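Local coordinates for protein succinate-semialdehyde dehydrogenase (PDB 4OGD) that probably oxidises succinic semialdehyde to succinate with NADP+ as its cofactor, as a member of the aldehyde dehydrogenase family, at residues E68-D73 with N132-Q137. Sequence-based numbering, arbitrary orientation.
Sequences EIMTKD and NFPYYQ
Where Met70 meets Tyr135, one carboxylate oxygen, OE2 of Glu84 on helix 78-103, accepts the backbone N-H groups of both Tyr135 and Tyr136, and the same glutamate also packs against Met70 and Pro134. This illustrates how a turn can be held by backbone hydrogen bonds to a carboxylate while a single apolar side chain reaches it from a neighbouring helix. Here that side chain is Met70, extending from helix 63-74; no hydrogen bond joins the two segments. Met70 SD lies 3.8 Å from Tyr135 CB and 3.9 Å from Pro134 CD, lodging where the proline ring and the start of the tyrosine side chain meet. Met70 CG, set anti to the carbonyl carbon (chi1 -68°), passes 4.1 Å from Pro134 CG. A bend at chi3 of -96° then brings Met70 CE across the base of Tyr135, 4.0 Å from Tyr135 CB. The sulfur of Met70 stands 5.0 Å from the centroid of the Tyr135 ring and 53° off its normal, an oblique Met-aromatic contact. Farther out, Tyr135 OH is hydrogen-bonded to Ser166 OG of helix 161-173, which holds the far end of the ring, and Pro134 O is bonded to His156 NE2. The Asn-Phe-Pro sequence at 132-134 is a signature of aldehyde dehydrogenases, and it forms part of the connection between strand 124-128 and helix 136-148 of their Rossmann-type cofactor-binding domain.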
loop_
_atom_site.group_PDB
_atom_site.type_symbol
_atom_site.label_atom_id
_atom_site.label_comp_id
_atom_site.label_asym_id
_atom_site.label_seq_id
_atom_site.Cartn_x
_atom_site.Cartn_y
_atom_site.Cartn_z
ATOM N N GLU A 68 0.294 25.968 22.770
ATOM C CA GLU A 68 1.182 27.107 22.542
ATOM C C GLU A 68 2.448 26.731 21.757
ATOM O O GLU A 68 2.952 27.527 20.958
ATOM C CB GLU A 68 1.552 27.803 23.863
ATOM C CG GLU A 68 2.477 28.998 23.644
ATOM C CD GLU A 68 2.662 29.867 24.873
ATOM O OE1 GLU A 68 2.043 29.582 25.924
ATOM O OE2 GLU A 68 3.437 30.843 24.774
ATOM N N ILE A 69 2.967 25.529 21.993
ATOM C CA ILE A 69 4.134 25.049 21.257
ATOM C C ILE A 69 3.832 25.053 19.760
ATOM O O ILE A 69 4.654 25.482 18.945
ATOM C CB ILE A 69 4.536 23.638 21.719
ATOM C CG1 ILE A 69 5.271 23.727 23.058
ATOM C CG2 ILE A 69 5.419 22.953 20.679
ATOM C CD1 ILE A 69 5.551 22.383 23.694
ATOM N N MET A 70 2.632 24.614 19.402
ATOM C CA MET A 70 2.253 24.592 17.991
ATOM C C MET A 70 2.080 26.000 17.407
ATOM O O MET A 70 2.555 26.287 16.306
ATOM C CB MET A 70 0.998 23.754 17.787
ATOM C CG MET A 70 1.227 22.288 18.043
ATOM S SD MET A 70 -0.202 21.311 17.547
ATOM C CE MET A 70 -1.062 21.136 19.106
ATOM N N THR A 71 1.420 26.878 18.155
ATOM C CA THR A 71 1.259 28.270 17.727
ATOM C C THR A 71 2.611 28.965 17.532
ATOM O O THR A 71 2.840 29.645 16.523
ATOM C CB THR A 71 0.419 29.057 18.744
ATOM O OG1 THR A 71 -0.915 28.531 18.777
ATOM C CG2 THR A 71 0.384 30.548 18.373
ATOM N N LYS A 72 3.512 28.796 18.495
ATOM C CA LYS A 72 4.830 29.414 18.391
ATOM C C LYS A 72 5.695 28.840 17.261
ATOM O O LYS A 72 6.533 29.550 16.708
ATOM C CB LYS A 72 5.558 29.395 19.746
ATOM C CG LYS A 72 4.853 30.223 20.841
ATOM C CD LYS A 72 4.865 31.721 20.523
ATOM C CE LYS A 72 3.936 32.526 21.443
ATOM N NZ LYS A 72 4.392 32.542 22.872
ATOM N N ASP A 73 5.479 27.575 16.901
ATOM C CA ASP A 73 6.221 26.952 15.796
ATOM C C ASP A 73 5.713 27.423 14.434
ATOM O O ASP A 73 6.485 27.889 13.581
ATOM C CB ASP A 73 6.087 25.415 15.832
ATOM C CG ASP A 73 7.222 24.720 16.594
ATOM O OD1 ASP A 73 8.172 25.378 17.077
ATOM O OD2 ASP A 73 7.159 23.478 16.691
ATOM N N ASN A 132 1.504 21.676 9.126
ATOM C CA ASN A 132 0.182 22.297 9.245
ATOM C C ASN A 132 -0.676 21.801 10.414
ATOM O O ASN A 132 -1.474 22.561 10.966
ATOM C CB ASN A 132 -0.581 22.340 7.906
ATOM C CG ASN A 132 -0.948 20.972 7.391
ATOM O OD1 ASN A 132 -0.334 19.966 7.752
ATOM N ND2 ASN A 132 -1.973 20.925 6.538
ATOM N N PHE A 133 -0.485 20.537 10.795
ATOM C CA PHE A 133 -1.094 19.975 12.000
ATOM C C PHE A 133 -0.005 19.155 12.695
ATOM O O PHE A 133 0.032 17.927 12.589
ATOM C CB PHE A 133 -2.317 19.104 11.666
ATOM C CG PHE A 133 -3.467 19.867 11.067
ATOM C CD1 PHE A 133 -4.480 20.374 11.871
ATOM C CD2 PHE A 133 -3.534 20.075 9.690
ATOM C CE1 PHE A 133 -5.547 21.085 11.311
ATOM C CE2 PHE A 133 -4.593 20.776 9.125
ATOM C CZ PHE A 133 -5.598 21.284 9.937
ATOM N N PRO A 134 0.902 19.845 13.402
ATOM C CA PRO A 134 2.152 19.250 13.900
ATOM C C PRO A 134 1.944 18.086 14.871
ATOM O O PRO A 134 2.802 17.211 14.951
ATOM C CB PRO A 134 2.837 20.411 14.631
ATOM C CG PRO A 134 2.202 21.643 14.102
ATOM C CD PRO A 134 0.776 21.261 13.790
ATOM N N TYR A 135 0.833 18.081 15.599
ATOM C CA TYR A 135 0.564 16.996 16.541
ATOM C C TYR A 135 -0.380 15.938 15.978
ATOM O O TYR A 135 -0.102 14.737 16.078
ATOM C CB TYR A 135 0.055 17.545 17.889
ATOM C CG TYR A 135 1.156 17.579 18.921
ATOM C CD1 TYR A 135 2.325 18.275 18.679
ATOM C CD2 TYR A 135 1.043 16.883 20.127
ATOM C CE1 TYR A 135 3.353 18.292 19.599
ATOM C CE2 TYR A 135 2.074 16.898 21.062
ATOM C CZ TYR A 135 3.228 17.602 20.784
ATOM O OH TYR A 135 4.272 17.624 21.692
ATOM N N TYR A 136 -1.496 16.387 15.412
ATOM C CA TYR A 136 -2.504 15.501 14.839
ATOM C C TYR A 136 -1.929 14.575 13.779
ATOM O O TYR A 136 -2.249 13.386 13.772
ATOM C CB TYR A 136 -3.673 16.340 14.310
ATOM C CG TYR A 136 -4.609 15.678 13.320
ATOM C CD1 TYR A 136 -5.585 14.770 13.736
ATOM C CD2 TYR A 136 -4.558 16.014 11.980
ATOM C CE1 TYR A 136 -6.469 14.194 12.818
ATOM C CE2 TYR A 136 -5.423 15.444 11.066
ATOM C CZ TYR A 136 -6.377 14.540 11.487
ATOM O OH TYR A 136 -7.234 13.976 10.563
ATOM N N GLN A 137 -1.057 15.090 12.912
ATOM C CA GLN A 137 -0.495 14.228 11.872
ATOM C C GLN A 137 0.457 13.176 12.453
ATOM O O GLN A 137 0.599 12.089 11.886
ATOM C CB GLN A 137 0.205 15.011 10.751
ATOM C CG GLN A 137 -0.612 16.100 10.071
ATOM C CD GLN A 137 -1.895 15.632 9.429
ATOM O OE1 GLN A 137 -2.107 14.439 9.193
ATOM N NE2 GLN A 137 -2.766 16.587 9.121
#